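Local coordinates for uncharacterized protein (Staphylococcus aureus subsp. aureus Mu50, PDB 4QPV), which is of unknown function but belongs to the DUF1672 family, whose fold is a kinked-helix-beta-beta-beta repeat, at residues Phe129-Arg132 and Glu137-Asn140; Asp139-Val144 and Glu173-Thr178; Glu246-Lys249 and Asn253-His256. One frame throughout, in Å; residues are numbered along the deposited sequence. Where two conformers were deposited one is given.

Contact 1 (Phe129-Arg132 and Glu137-Asn140); sequences FEYR and ELDN
Y131 and D139 cross at about a right angle and meet through their polar ends. Y131 OH donates a hydrogen bond to D139 OD1 at 2.6 Å. OD1 sits at the edge of the phenol ring and in its plane. It accepts through its syn lone pair. The carboxylate plane is turned 49° from the ring. The Y131 side chain leaves the backbone with CG opposite the backbone N (chi1 170°), and this swings the ring out so that its hydroxyl arrives at the next helix. L138 reaches the ring at a slant. One methyl does most of the touching: L138 CD1 lies 3.8 Å from Y131 CD1. L138 CD1 also lies 3.8 Å from Y131 CA, so L138 packs on the backbone as well as on the ring. The carbonyl oxygen of E130 is a further neighbour of this methyl. L138 CB is the second point of touch, 4.2 Å from Y131 CE1.

Segment 129-132 lies on helix 116-133 and segment 137-140 on helix 135-147, with a single residue between the helices. The CA atoms of Y131 and L138 are 7.1 Å apart. Two turns of straight helix would hold them farther apart, so the chain bends here and folds the two helices toward each other. Kinked helices are a feature of this fold, a kinked-helix-beta-beta-beta repeat, and the bend is consistent with that.

K135, in the first turn after the bend, forms a salt bridge to D139 OD2 and a weak hydrogen bond to Y131 OH. Its positive charge would favour a charged D139 carboxylate. The Y131 ring stacks with F170, and L177 of strand 175-178 touches both Y131 and L138.

Contact 2 (Asp139-Val144 and Glu173-Thr178); sequences DNLTEV and EYYYLT
Y175 carries the contact, with its ring against L141 and T142 of helix 135-147. Just before it in the chain, Y174 also turns its CB toward the helix, and its CA lies 7.1 Å from that of T142. The Y174 ring packs on L145 and K146 of the same helix.

At Y175, CG sits between the backbone N and the carbonyl carbon (chi1 65°), which sends the ring across to the helix. L141 CD2 lies over one ring face, shifted toward the rim. This is a CH-pi contact, with L141 CD2 4.3 Å from the ring centroid and 24° off the ring normal. The nearest ring atom is Y175 CE2, 3.9 Å from L141 CD2. The T142 side chain crosses that of Y175 at about a right angle, with T142 OG1 3.4 Å from Y175 CE2.

Further on, L177 lies against V221 of strand 220-227. Helix 139-144 and strand 175-178 run nearly antiparallel, at 155°, with their axes 11.0 Å apart. Strand 175-178 pairs antiparallel with 220-227 in a mixed sheet. The helix packs on this sheet, where V221 touches both L141 and Y175.

The hydroxyls of Y175 and T142 both bond to the carbonyl oxygen L138 O. One helix carbonyl therefore fixes the polar end of the buried tyrosine, while L141 holds its face by apolar contact.

Contact 3 (Glu246-Lys249 and Asn253-His256); sequences EVLK and NIPH
The imidazole of H256 meets K249 edge-on. K249 O lies near the ring plane, 3.2 Å from H256 CE1. The C-H at CE1 is polarised by its two nitrogen neighbours, so this approach to a carbonyl oxygen is probably favourable. At another part of the edge, also in plane, sits I254 O of the ring's own segment. The NE2 atom bonds to K251 O, in the turn between the segments. Oxygens of three backbone carbonyls thus border the ring. F287 meets it too, with the ring planes about 35° apart. The other flat group is the E246 carboxylate. K249 NZ forms a salt bridge to E246 OE2 at 2.9 Å, on the syn side but 27° out of the carboxylate plane. This pair spans three residues along the helix and lies within segment 246-249.

Segment 246-249 lies on helix 234-249. Segment 253-256 belongs to the loop that leads to strand 259-265. Within that loop P255 is the centre of an inverse gamma turn, closed by H256 N bonding to I254 O at 2.8 Å. The turn lets I254 and H256 face the adjacent carbonyls of L248 and K249.

I254 packs on L248, side chain and carbonyl alike. Its CG1 stands between the backbone N and the carbonyl carbon (chi1 66°), and chi2 is extended, so CD1 reaches the helix. I254 CD1 lies 3.4 Å from L248 O. The two side chains cross at about a right angle, with I254 CD1 4.0 Å from L248 CB and 4.2 Å from L248 CD2. L248 also touches V144 of helix 135-147. P255 packs on that helix through E137, L138 and L141.

Overall arrangement
Along the chain, contact 1 comes first. It closes a four-residue link between helix 116-133 and helix 135-147. Contact 2 starts on the same second helix, shares D139 and N140 with contact 1, and spans 28 residues to strand 175-178. The two overlap at these residues and neither encloses the other. Contact 3 follows later in series and closes a three-residue turn after helix 234-249. Helix 135-147 joins all three. N140, common to contacts 1 and 2, reaches N253 O of contact 3 through its ND2. L141 of contact 2 meets I254 of contact 3. The helix thus sits between the sheet and the 246-256 turn.

Contact 1 (Phe129-Arg132 and Glu137-Asn140)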
loop_
_atom_site.group_PDB
_atom_site.type_symbol
_atom_site.label_atom_id
_atom_site.label_comp_id
_atom_site.label_asym_id
_atom_site.label_seq_id
_atom_site.Cartn_x
_atom_site.Cartn_y
_atom_site.Cartn_z
ATOM N N PHE A 129 10.074 -2.766 -2.930
ATOM C CA PHE A 129 11.302 -2.900 -3.723
ATOM C C PHE A 129 11.180 -2.067 -5.003
ATOM O O PHE A 129 12.143 -1.413 -5.414
ATOM C CB PHE A 129 11.560 -4.377 -4.072
ATOM C CG PHE A 129 12.149 -5.242 -2.982
ATOM C CD1 PHE A 129 11.434 -5.509 -1.816
ATOM C CD2 PHE A 129 13.389 -5.847 -3.153
ATOM C CE1 PHE A 129 11.973 -6.342 -0.820
ATOM C CE2 PHE A 129 13.932 -6.671 -2.158
ATOM C CZ PHE A 129 13.211 -6.928 -1.008
ATOM N N GLU A 130 9.967 -2.062 -5.597
ATOM C CA GLU A 130 9.655 -1.272 -6.786
ATOM C C GLU A 130 9.746 0.209 -6.461
ATOM O O GLU A 130 10.280 0.973 -7.265
ATOM C CB GLU A 130 8.278 -1.625 -7.373
ATOM C CG GLU A 130 8.216 -2.995 -8.043
ATOM C CD GLU A 130 9.087 -3.253 -9.266
ATOM O OE1 GLU A 130 9.780 -2.323 -9.739
ATOM O OE2 GLU A 130 9.037 -4.393 -9.782
ATOM N N TYR A 131 9.304 0.599 -5.240
ATOM C CA TYR A 131 9.431 1.983 -4.795
ATOM C C TYR A 131 10.897 2.385 -4.771
ATOM O O TYR A 131 11.251 3.397 -5.373
ATOM C CB TYR A 131 8.795 2.197 -3.419
ATOM C CG TYR A 131 9.139 3.559 -2.846
ATOM C CD1 TYR A 131 8.597 4.725 -3.391
ATOM C CD2 TYR A 131 10.077 3.689 -1.821
ATOM C CE1 TYR A 131 8.933 5.984 -2.886
ATOM C CE2 TYR A 131 10.416 4.942 -1.308
ATOM C CZ TYR A 131 9.836 6.084 -1.839
ATOM O OH TYR A 131 10.163 7.309 -1.320
ATOM N N ARG A 132 11.743 1.602 -4.085
ATOM C CA ARG A 132 13.176 1.893 -4.018
ATOM C C ARG A 132 13.799 1.984 -5.416
ATOM O O ARG A 132 14.518 2.945 -5.691
ATOM C CB ARG A 132 13.906 0.840 -3.178
ATOM C CG ARG A 132 15.397 1.119 -3.087
ATOM C CD ARG A 132 16.097 0.078 -2.257
ATOM N NE ARG A 132 17.531 0.344 -2.242
ATOM C CZ ARG A 132 18.437 -0.446 -1.678
ATOM N NH1 ARG A 132 18.065 -1.563 -1.062
ATOM N NH2 ARG A 132 19.724 -0.133 -1.733
ATOM N N GLU A 137 11.848 9.304 -9.005
ATOM C CA GLU A 137 10.691 9.525 -9.898
ATOM C C GLU A 137 9.380 9.527 -9.126
ATOM O O GLU A 137 8.507 10.366 -9.363
ATOM C CB GLU A 137 10.599 8.361 -10.905
ATOM C CG GLU A 137 11.253 8.523 -12.245
ATOM C CD GLU A 137 11.014 7.292 -13.103
ATOM O OE1 GLU A 137 10.476 6.270 -12.601
ATOM O OE2 GLU A 137 11.382 7.357 -14.294
ATOM N N LEU A 138 9.219 8.534 -8.240
ATOM C CA LEU A 138 7.979 8.404 -7.472
ATOM C C LEU A 138 7.854 9.568 -6.462
ATOM O O LEU A 138 6.770 10.129 -6.323
ATOM C CB LEU A 138 7.908 7.023 -6.794
ATOM C CG LEU A 138 7.618 5.870 -7.776
ATOM C CD1 LEU A 138 7.924 4.505 -7.135
ATOM C CD2 LEU A 138 6.158 5.922 -8.269
ATOM N N ASP A 139 8.970 9.972 -5.819
ATOM C CA ASP A 139 8.961 11.128 -4.911
ATOM C C ASP A 139 8.625 12.411 -5.693
ATOM O O ASP A 139 7.874 13.246 -5.197
ATOM C CB ASP A 139 10.283 11.250 -4.162
ATOM C CG ASP A 139 10.540 10.131 -3.147
ATOM O OD1 ASP A 139 9.577 9.364 -2.831
ATOM O OD2 ASP A 139 11.673 10.074 -2.600
ATOM N N ASN A 140 9.099 12.531 -6.951
ATOM C CA ASN A 140 8.730 13.677 -7.787
ATOM C C ASN A 140 7.238 13.674 -8.071
ATOM O O ASN A 140 6.629 14.741 -8.052
ATOM C CB ASN A 140 9.488 13.701 -9.093
ATOM C CG ASN A 140 10.938 14.036 -8.940
ATOM O OD1 ASN A 140 11.366 14.674 -7.962
ATOM N ND2 ASN A 140 11.725 13.608 -9.914
#

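Contact 2 (Asp139-Val144 and Glu173-Thr178)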
loop_
_atom_site.group_PDB
_atom_site.type_symbol
_atom_site.label_atom_id
_atom_site.label_comp_id
_atom_site.label_asym_id
_atom_site.label_seq_id
_atom_site.Cartn_x
_atom_site.Cartn_y
_atom_site.Cartn_z
ATOM N N ASP A 139 8.970 9.972 -5.819
ATOM C CA ASP A 139 8.961 11.128 -4.911
ATOM C C ASP A 139 8.625 12.411 -5.693
ATOM O O ASP A 139 7.874 13.246 -5.197
ATOM C CB ASP A 139 10.283 11.250 -4.162
ATOM C CG ASP A 139 10.540 10.131 -3.147
ATOM O OD1 ASP A 139 9.577 9.364 -2.831
ATOM O OD2 ASP A 139 11.673 10.074 -2.600
ATOM N N ASN A 140 9.099 12.531 -6.951
ATOM C CA ASN A 140 8.730 13.677 -7.787
ATOM C C ASN A 140 7.238 13.674 -8.071
ATOM O O ASN A 140 6.629 14.741 -8.052
ATOM C CB ASN A 140 9.488 13.701 -9.093
ATOM C CG ASN A 140 10.938 14.036 -8.940
ATOM O OD1 ASN A 140 11.366 14.674 -7.962
ATOM N ND2 ASN A 140 11.725 13.608 -9.914
ATOM N N LEU A 141 6.651 12.482 -8.333
ATOM C CA LEU A 141 5.209 12.375 -8.565
ATOM C C LEU A 141 4.438 12.826 -7.310
ATOM O O LEU A 141 3.454 13.574 -7.431
ATOM C CB LEU A 141 4.794 10.939 -8.977
ATOM C CG LEU A 141 3.275 10.688 -9.199
ATOM C CD1 LEU A 141 2.700 11.616 -10.302
ATOM C CD2 LEU A 141 3.011 9.245 -9.578
ATOM N N THR A 142 4.902 12.402 -6.113
ATOM C CA THR A 142 4.238 12.780 -4.852
ATOM C C THR A 142 4.184 14.307 -4.718
ATOM O O THR A 142 3.120 14.872 -4.442
ATOM C CB THR A 142 4.935 12.151 -3.649
ATOM O OG1 THR A 142 4.994 10.737 -3.858
ATOM C CG2 THR A 142 4.203 12.465 -2.331
ATOM N N GLU A 143 5.317 14.961 -4.976
ATOM C CA GLU A 143 5.441 16.410 -4.932
ATOM C C GLU A 143 4.454 17.084 -5.936
ATOM O O GLU A 143 3.760 18.031 -5.566
ATOM C CB GLU A 143 6.892 16.798 -5.239
ATOM C CG GLU A 143 7.136 18.295 -5.201
ATOM C CD GLU A 143 6.965 18.964 -3.847
ATOM O OE1 GLU A 143 6.969 18.262 -2.809
ATOM O OE2 GLU A 143 6.858 20.208 -3.830
ATOM N N VAL A 144 4.369 16.566 -7.178
ATOM C CA VAL A 144 3.473 17.123 -8.210
ATOM C C VAL A 144 1.998 16.979 -7.771
ATOM O O VAL A 144 1.205 17.895 -7.976
ATOM C CB VAL A 144 3.732 16.503 -9.618
ATOM C CG1 VAL A 144 2.684 16.968 -10.639
ATOM C CG2 VAL A 144 5.145 16.834 -10.119
ATOM N N GLU A 173 -0.430 9.362 0.788
ATOM C CA GLU A 173 -1.749 10.003 0.805
ATOM C C GLU A 173 -2.426 9.994 -0.569
ATOM O O GLU A 173 -3.650 9.915 -0.647
ATOM C CB GLU A 173 -1.619 11.467 1.267
ATOM C CG GLU A 173 -1.126 11.653 2.693
ATOM C CD GLU A 173 -0.580 13.044 2.951
ATOM O OE1 GLU A 173 0.512 13.361 2.429
ATOM O OE2 GLU A 173 -1.246 13.823 3.669
ATOM N N TYR A 174 -1.622 10.091 -1.649
ATOM C CA TYR A 174 -2.110 10.277 -3.009
ATOM C C TYR A 174 -2.147 9.075 -3.931
ATOM O O TYR A 174 -2.923 9.119 -4.885
ATOM C CB TYR A 174 -1.257 11.387 -3.674
ATOM C CG TYR A 174 -1.306 12.665 -2.873
ATOM C CD1 TYR A 174 -2.423 13.500 -2.923
ATOM C CD2 TYR A 174 -0.280 12.998 -1.985
ATOM C CE1 TYR A 174 -2.520 14.630 -2.111
ATOM C CE2 TYR A 174 -0.373 14.123 -1.161
ATOM C CZ TYR A 174 -1.486 14.949 -1.246
ATOM O OH TYR A 174 -1.607 16.048 -0.435
ATOM N N TYR A 175 -1.326 8.051 -3.713
ATOM C CA TYR A 175 -1.337 6.897 -4.609
ATOM C C TYR A 175 -0.766 5.674 -3.949
ATOM O O TYR A 175 -0.145 5.749 -2.878
ATOM C CB TYR A 175 -0.568 7.193 -5.936
ATOM C CG TYR A 175 0.924 7.434 -5.777
ATOM C CD1 TYR A 175 1.819 6.368 -5.697
ATOM C CD2 TYR A 175 1.443 8.726 -5.772
ATOM C CE1 TYR A 175 3.194 6.584 -5.581
ATOM C CE2 TYR A 175 2.818 8.955 -5.686
ATOM C CZ TYR A 175 3.688 7.881 -5.564
ATOM O OH TYR A 175 5.040 8.098 -5.431
ATOM N N TYR A 176 -0.971 4.535 -4.612
ATOM C CA TYR A 176 -0.362 3.287 -4.181
ATOM C C TYR A 176 0.282 2.641 -5.416
ATOM O O TYR A 176 -0.097 2.945 -6.573
ATOM C CB TYR A 176 -1.354 2.365 -3.460
ATOM C CG TYR A 176 -2.455 1.845 -4.355
ATOM C CD1 TYR A 176 -3.589 2.612 -4.614
ATOM C CD2 TYR A 176 -2.361 0.589 -4.957
ATOM C CE1 TYR A 176 -4.598 2.151 -5.454
ATOM C CE2 TYR A 176 -3.370 0.112 -5.795
ATOM C CZ TYR A 176 -4.492 0.894 -6.031
ATOM O OH TYR A 176 -5.484 0.440 -6.864
ATOM N N LEU A 177 1.281 1.783 -5.164
ATOM C CA LEU A 177 2.055 1.098 -6.196
ATOM C C LEU A 177 1.817 -0.419 -6.058
ATOM O O LEU A 177 1.778 -0.925 -4.932
ATOM C CB LEU A 177 3.546 1.488 -5.982
ATOM C CG LEU A 177 4.641 0.922 -6.894
ATOM C CD1 LEU A 177 4.667 1.620 -8.204
ATOM C CD2 LEU A 177 6.002 1.176 -6.280
ATOM N N THR A 178 1.627 -1.121 -7.180
ATOM C CA THR A 178 1.376 -2.567 -7.204
ATOM C C THR A 178 2.493 -3.259 -7.991
ATOM O O THR A 178 2.812 -2.819 -9.102
ATOM C CB THR A 178 -0.027 -2.863 -7.800
ATOM O OG1 THR A 178 -1.017 -2.092 -7.103
ATOM C CG2 THR A 178 -0.402 -4.357 -7.747
#

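Contact 3 (Glu246-Lys249 and Asn253-His256)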
loop_
_atom_site.group_PDB
_atom_site.type_symbol
_atom_site.label_atom_id
_atom_site.label_comp_id
_atom_site.label_asym_id
_atom_site.label_seq_id
_atom_site.Cartn_x
_atom_site.Cartn_y
_atom_site.Cartn_z
ATOM N N GLU A 246 -3.030 15.509 -18.946
ATOM C CA GLU A 246 -2.218 16.209 -19.947
ATOM C C GLU A 246 -1.065 16.977 -19.286
ATOM O O GLU A 246 0.056 16.916 -19.781
ATOM C CB GLU A 246 -3.080 17.143 -20.820
ATOM C CG GLU A 246 -4.035 16.353 -21.712
ATOM C CD GLU A 246 -3.399 15.280 -22.583
ATOM O OE1 GLU A 246 -2.436 15.596 -23.315
ATOM O OE2 GLU A 246 -3.844 14.113 -22.508
ATOM N N VAL A 247 -1.326 17.636 -18.148
ATOM C CA VAL A 247 -0.301 18.349 -17.375
ATOM C C VAL A 247 0.800 17.338 -16.918
ATOM O O VAL A 247 1.990 17.570 -17.157
ATOM C CB VAL A 247 -0.940 19.116 -16.184
ATOM C CG1 VAL A 247 0.116 19.603 -15.174
ATOM C CG2 VAL A 247 -1.790 20.275 -16.686
ATOM N N LEU A 248 0.387 16.201 -16.345
ATOM C CA LEU A 248 1.291 15.143 -15.867
ATOM C C LEU A 248 2.180 14.573 -16.986
ATOM O O LEU A 248 3.386 14.407 -16.775
ATOM C CB LEU A 248 0.477 14.017 -15.189
ATOM C CG LEU A 248 -0.196 14.419 -13.883
ATOM C CD1 LEU A 248 -1.138 13.338 -13.388
ATOM C CD2 LEU A 248 0.840 14.774 -12.804
ATOM N N LYS A 249 1.614 14.334 -18.189
ATOM C CA LYS A 249 2.381 13.815 -19.340
ATOM C C LYS A 249 3.555 14.721 -19.723
ATOM O O LYS A 249 4.559 14.224 -20.255
ATOM C CB LYS A 249 1.495 13.614 -20.576
ATOM C CG LYS A 249 0.470 12.497 -20.433
ATOM C CD LYS A 249 -0.521 12.533 -21.591
ATOM C CE LYS A 249 -1.671 11.595 -21.339
ATOM N NZ LYS A 249 -2.599 11.545 -22.499
ATOM N N ASN A 253 10.183 14.686 -15.017
ATOM C CA ASN A 253 10.803 14.013 -13.876
ATOM C C ASN A 253 9.916 12.970 -13.157
ATOM O O ASN A 253 10.367 12.385 -12.169
ATOM C CB ASN A 253 11.286 15.078 -12.877
ATOM C CG ASN A 253 10.189 15.905 -12.231
ATOM O OD1 ASN A 253 9.067 16.039 -12.744
ATOM N ND2 ASN A 253 10.512 16.525 -11.105
ATOM N N ILE A 254 8.699 12.705 -13.655
ATOM C CA ILE A 254 7.815 11.733 -13.008
ATOM C C ILE A 254 7.934 10.335 -13.710
ATOM O O ILE A 254 8.641 10.233 -14.727
ATOM C CB ILE A 254 6.356 12.252 -12.891
ATOM C CG1 ILE A 254 5.668 12.431 -14.264
ATOM C CG2 ILE A 254 6.286 13.526 -12.022
ATOM C CD1 ILE A 254 4.053 12.435 -14.141
ATOM N N PRO A 255 7.275 9.258 -13.187
ATOM C CA PRO A 255 7.488 7.916 -13.759
ATOM C C PRO A 255 6.833 7.629 -15.121
ATOM O O PRO A 255 5.872 6.860 -15.218
ATOM C CB PRO A 255 6.951 6.975 -12.670
ATOM C CG PRO A 255 6.877 7.818 -11.421
ATOM C CD PRO A 255 6.487 9.161 -11.943
ATOM N N HIS A 256 7.462 8.137 -16.194
ATOM C CA HIS A 256 7.077 7.831 -17.576
ATOM C C HIS A 256 7.241 6.333 -17.876
ATOM O O HIS A 256 6.454 5.787 -18.642
ATOM C CB HIS A 256 7.926 8.645 -18.561
ATOM C CG HIS A 256 7.514 10.079 -18.630
ATOM N ND1 HIS A 256 6.863 10.591 -19.740
ATOM C CD2 HIS A 256 7.665 11.064 -17.716
ATOM C CE1 HIS A 256 6.641 11.865 -19.466
ATOM N NE2 HIS A 256 7.110 12.194 -18.259
#